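Long-range contact in EXOU (Pseudomonas aeruginosa, PDB 4AKX), which is a cytotoxin injected by type III secretion, bound beforehand by the chaperone SpcU, and probably acts as a patatin-like phospholipase: residues Leu70-Gly84 and Pro338-Glu350. Numbering follows the deposited sequence.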
# COMPACT_ATOMS: atom_id res chain seq x y z
N LEU B 70 21.59 -33.58 12.19
CA LEU B 70 21.83 -34.73 11.32
C LEU B 70 22.50 -34.34 10.00
O LEU B 70 22.09 -33.38 9.35
CB LEU B 70 20.51 -35.42 11.05
CG LEU B 70 20.46 -36.53 10.01
CD1 LEU B 70 21.31 -37.68 10.50
CD2 LEU B 70 19.02 -36.99 9.84
N GLN B 71 23.54 -35.07 9.63
CA GLN B 71 24.15 -34.92 8.31
C GLN B 71 24.23 -36.27 7.61
O GLN B 71 24.54 -37.30 8.24
CB GLN B 71 25.54 -34.31 8.43
CG GLN B 71 26.04 -33.68 7.15
CD GLN B 71 27.55 -33.64 7.08
OE1 GLN B 71 28.24 -33.48 8.09
NE2 GLN B 71 28.08 -33.79 5.88
N LEU B 72 23.93 -36.29 6.32
CA LEU B 72 23.64 -37.55 5.66
C LEU B 72 23.87 -37.36 4.17
O LEU B 72 23.67 -36.27 3.65
CB LEU B 72 22.21 -37.96 5.98
CG LEU B 72 21.32 -38.88 5.15
CD1 LEU B 72 20.08 -39.28 5.97
CD2 LEU B 72 20.87 -38.21 3.87
N SER B 73 24.35 -38.41 3.52
CA SER B 73 24.64 -38.37 2.09
C SER B 73 23.38 -38.11 1.29
O SER B 73 22.31 -38.62 1.62
CB SER B 73 25.27 -39.69 1.64
OG SER B 73 24.32 -40.74 1.72
N ARG B 74 23.52 -37.33 0.22
CA ARG B 74 22.42 -37.10 -0.72
C ARG B 74 21.71 -38.42 -1.05
O ARG B 74 22.35 -39.46 -1.14
CB ARG B 74 22.95 -36.45 -2.01
CG ARG B 74 23.39 -35.00 -1.84
CD ARG B 74 22.20 -34.10 -1.52
NE ARG B 74 21.26 -34.02 -2.64
CZ ARG B 74 20.98 -32.89 -3.30
NH1 ARG B 74 21.53 -31.72 -2.95
NH2 ARG B 74 20.12 -32.94 -4.31
N PRO B 75 20.39 -38.37 -1.21
CA PRO B 75 19.56 -39.55 -1.38
C PRO B 75 19.94 -40.28 -2.61
O PRO B 75 20.68 -39.76 -3.42
CB PRO B 75 18.16 -38.98 -1.57
CG PRO B 75 18.21 -37.61 -0.98
CD PRO B 75 19.59 -37.13 -1.30
N PRO B 76 19.40 -41.47 -2.78
CA PRO B 76 19.75 -42.27 -3.94
C PRO B 76 19.17 -41.65 -5.22
O PRO B 76 18.01 -41.20 -5.23
CB PRO B 76 19.10 -43.62 -3.63
CG PRO B 76 17.90 -43.28 -2.81
CD PRO B 76 18.30 -42.07 -2.00
N LEU B 77 19.97 -41.61 -6.28
CA LEU B 77 19.44 -41.27 -7.60
C LEU B 77 18.41 -42.32 -8.09
O LEU B 77 18.75 -43.48 -8.42
CB LEU B 77 20.58 -41.08 -8.62
CG LEU B 77 20.97 -39.65 -9.00
CD1 LEU B 77 21.83 -39.70 -10.24
CD2 LEU B 77 19.76 -38.77 -9.26
N THR B 78 17.14 -41.93 -8.10
CA THR B 78 16.12 -42.85 -8.50
C THR B 78 15.27 -42.30 -9.61
O THR B 78 14.25 -42.90 -9.96
CB THR B 78 15.20 -43.20 -7.33
OG1 THR B 78 14.59 -42.00 -6.85
CG2 THR B 78 15.99 -43.90 -6.19
N SER B 79 15.67 -41.16 -10.17
CA SER B 79 14.82 -40.45 -11.13
C SER B 79 15.51 -39.54 -12.12
O SER B 79 16.47 -38.85 -11.79
CB SER B 79 13.67 -39.70 -10.44
OG SER B 79 12.49 -40.50 -10.42
N LEU B 80 14.95 -39.53 -13.33
CA LEU B 80 15.53 -38.86 -14.48
C LEU B 80 14.47 -38.00 -15.14
O LEU B 80 13.49 -38.52 -15.68
CB LEU B 80 16.06 -39.90 -15.48
CG LEU B 80 16.97 -39.46 -16.63
CD1 LEU B 80 17.82 -38.24 -16.29
CD2 LEU B 80 17.86 -40.61 -17.05
N VAL B 81 14.66 -36.68 -15.07
CA VAL B 81 13.69 -35.74 -15.60
C VAL B 81 14.29 -35.09 -16.83
O VAL B 81 15.31 -34.42 -16.74
CB VAL B 81 13.30 -34.65 -14.57
CG1 VAL B 81 12.36 -33.62 -15.18
CG2 VAL B 81 12.65 -35.28 -13.34
N LEU B 82 13.63 -35.28 -17.97
CA LEU B 82 14.16 -34.84 -19.26
C LEU B 82 13.30 -33.73 -19.83
O LEU B 82 12.11 -33.93 -20.11
CB LEU B 82 14.16 -36.02 -20.23
CG LEU B 82 15.45 -36.34 -20.97
CD1 LEU B 82 16.64 -35.90 -20.15
CD2 LEU B 82 15.51 -37.84 -21.22
N SER B 83 13.89 -32.54 -19.96
CA SER B 83 13.15 -31.38 -20.42
C SER B 83 13.23 -31.24 -21.94
O SER B 83 14.23 -31.62 -22.55
CB SER B 83 13.65 -30.13 -19.73
OG SER B 83 14.98 -29.86 -20.14
N GLY B 84 12.18 -30.71 -22.55
CA GLY B 84 11.97 -30.90 -23.98
C GLY B 84 12.64 -29.86 -24.85
O GLY B 84 13.83 -29.59 -24.72
N PRO B 338 10.91 -35.44 7.56
CA PRO B 338 11.58 -34.34 6.87
C PRO B 338 12.67 -34.78 5.87
O PRO B 338 13.34 -33.94 5.29
CB PRO B 338 12.21 -33.57 8.02
CG PRO B 338 12.53 -34.62 9.02
CD PRO B 338 11.42 -35.63 8.93
N LEU B 339 12.83 -36.09 5.68
CA LEU B 339 13.84 -36.60 4.77
C LEU B 339 13.30 -36.84 3.38
O LEU B 339 12.27 -37.51 3.19
CB LEU B 339 14.43 -37.89 5.30
CG LEU B 339 15.50 -37.82 6.37
CD1 LEU B 339 16.23 -39.15 6.39
CD2 LEU B 339 16.49 -36.69 6.13
N ARG B 340 14.01 -36.31 2.39
CA ARG B 340 13.69 -36.52 0.99
C ARG B 340 14.06 -37.92 0.67
O ARG B 340 15.11 -38.37 1.12
CB ARG B 340 14.52 -35.61 0.13
CG ARG B 340 14.45 -34.15 0.51
CD ARG B 340 15.36 -33.36 -0.39
NE ARG B 340 15.27 -33.86 -1.76
CZ ARG B 340 16.27 -33.85 -2.63
NH1 ARG B 340 17.46 -33.37 -2.29
NH2 ARG B 340 16.08 -34.33 -3.85
N ARG B 341 13.24 -38.61 -0.13
CA ARG B 341 13.48 -40.04 -0.38
C ARG B 341 14.33 -40.36 -1.58
O ARG B 341 14.75 -41.50 -1.76
CB ARG B 341 12.20 -40.89 -0.34
CG ARG B 341 11.10 -40.51 -1.29
CD ARG B 341 10.04 -41.61 -1.28
NE ARG B 341 8.68 -41.10 -1.47
CZ ARG B 341 7.57 -41.73 -1.07
NH1 ARG B 341 7.66 -42.90 -0.45
NH2 ARG B 341 6.38 -41.18 -1.27
N ASN B 342 14.62 -39.35 -2.39
CA ASN B 342 15.39 -39.59 -3.59
C ASN B 342 15.83 -38.29 -4.22
O ASN B 342 15.49 -37.21 -3.75
CB ASN B 342 14.56 -40.39 -4.59
CG ASN B 342 13.37 -39.62 -5.07
OD1 ASN B 342 13.50 -38.68 -5.84
ND2 ASN B 342 12.19 -39.99 -4.57
N ASP B 343 16.60 -38.40 -5.30
CA ASP B 343 17.18 -37.26 -5.96
C ASP B 343 16.76 -37.32 -7.41
O ASP B 343 16.41 -38.39 -7.92
CB ASP B 343 18.70 -37.34 -5.89
CG ASP B 343 19.28 -36.44 -4.83
OD1 ASP B 343 18.60 -36.20 -3.81
OD2 ASP B 343 20.42 -35.95 -5.02
N ASN B 344 16.85 -36.19 -8.07
CA ASN B 344 16.60 -36.11 -9.49
C ASN B 344 17.81 -35.66 -10.26
O ASN B 344 18.52 -34.74 -9.84
CB ASN B 344 15.46 -35.17 -9.76
CG ASN B 344 14.16 -35.74 -9.31
OD1 ASN B 344 13.67 -36.69 -9.90
ND2 ASN B 344 13.60 -35.19 -8.24
N LEU B 345 18.05 -36.30 -11.39
CA LEU B 345 18.97 -35.74 -12.37
C LEU B 345 18.14 -35.04 -13.41
O LEU B 345 17.34 -35.68 -14.11
CB LEU B 345 19.82 -36.85 -13.02
CG LEU B 345 21.01 -36.39 -13.88
CD1 LEU B 345 21.73 -35.19 -13.30
CD2 LEU B 345 21.97 -37.54 -14.09
N ILE B 346 18.26 -33.72 -13.47
CA ILE B 346 17.40 -32.95 -14.32
C ILE B 346 18.24 -32.40 -15.44
O ILE B 346 19.13 -31.60 -15.20
CB ILE B 346 16.73 -31.80 -13.56
CG1 ILE B 346 16.19 -32.29 -12.21
CG2 ILE B 346 15.61 -31.21 -14.39
CD1 ILE B 346 16.31 -31.28 -11.08
N LEU B 347 17.97 -32.86 -16.66
CA LEU B 347 18.65 -32.37 -17.87
C LEU B 347 17.82 -31.33 -18.63
O LEU B 347 16.68 -31.60 -19.05
CB LEU B 347 19.03 -33.54 -18.79
CG LEU B 347 20.01 -34.54 -18.17
CD1 LEU B 347 19.90 -35.89 -18.83
CD2 LEU B 347 21.44 -34.02 -18.25
N GLU B 348 18.41 -30.14 -18.81
CA GLU B 348 17.69 -28.96 -19.29
C GLU B 348 18.40 -28.32 -20.48
O GLU B 348 19.64 -28.38 -20.57
CB GLU B 348 17.56 -27.94 -18.15
CG GLU B 348 16.25 -27.17 -18.13
CD GLU B 348 16.25 -26.03 -17.09
OE1 GLU B 348 17.35 -25.55 -16.74
OE2 GLU B 348 15.15 -25.63 -16.63
N PHE B 349 17.62 -27.69 -21.37
CA PHE B 349 18.14 -27.10 -22.62
C PHE B 349 18.02 -25.58 -22.73
O PHE B 349 17.17 -24.96 -22.08
CB PHE B 349 17.45 -27.73 -23.84
CG PHE B 349 17.90 -29.11 -24.14
CD1 PHE B 349 19.24 -29.38 -24.36
CD2 PHE B 349 17.00 -30.16 -24.17
CE1 PHE B 349 19.66 -30.66 -24.61
CE2 PHE B 349 17.41 -31.45 -24.43
CZ PHE B 349 18.75 -31.70 -24.64
N GLU B 350 18.88 -25.00 -23.58
CA GLU B 350 18.77 -23.59 -23.99
C GLU B 350 19.69 -23.28 -25.21
O GLU B 350 20.87 -23.99 -25.16
CB GLU B 350 19.08 -22.64 -22.79
CG GLU B 350 20.53 -22.75 -22.24
CD GLU B 350 20.85 -24.15 -21.71
OE1 GLU B 350 19.96 -24.76 -21.05
OE2 GLU B 350 22.01 -24.48 -21.62
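The carbonyl oxygen of L347 is gripped twice by S83: S83 N donates to L347 O at 3.1 Å, nearly in line with the C=O, and S83 OG reaches the same L347 O on a lone pair in the carbonyl plane. With chi1 at 66°, the hydroxyl sits between the backbone N and carbonyl carbon of S83, which brings OG to L347 O, a place that suits a short polar side chain. Strands 77-82 and 343-348 run parallel, 21° apart; the bonds L345 N to S79 O (3.0 Å), V81 N to L345 O (3.0 Å) and L347 N to V81 O (3.1 Å) alternate between them. Leucines L77, L80, L82, L345 and L347 make one face largely apolar, though D343 shares it. There L82 CD1 meets L347 CD1 and L80 CD1 lies 4.0 Å from L347 CD1, while L345 and L347 also pack on V396 of strand 395-397. The other face is mixed: V81 CG1 lies against I346 CG2, the two branched chains running alongside each other, beside polar S79 and N344.

At the start of the pairing, D343 joins a salt-bridge network. D343 OD2 takes R74 NH2 at 3.1 Å, from 44° above the carboxylate plane, and a weaker bond from R74 NE; bends at chi2 and chi3 curl the arginine back to it. R442 binds D343 OD2 as well, and R340, close to R74, is held by E390 and E447, so the carboxylates probably offset the gathered positive charge. L72 and L339 meet tip to tip beyond this network. The paired strands are neighbours in the parallel part of a mixed sheet, between strands 110-114 and 395-397, consistent with the α/β core of patatin-like phospholipases.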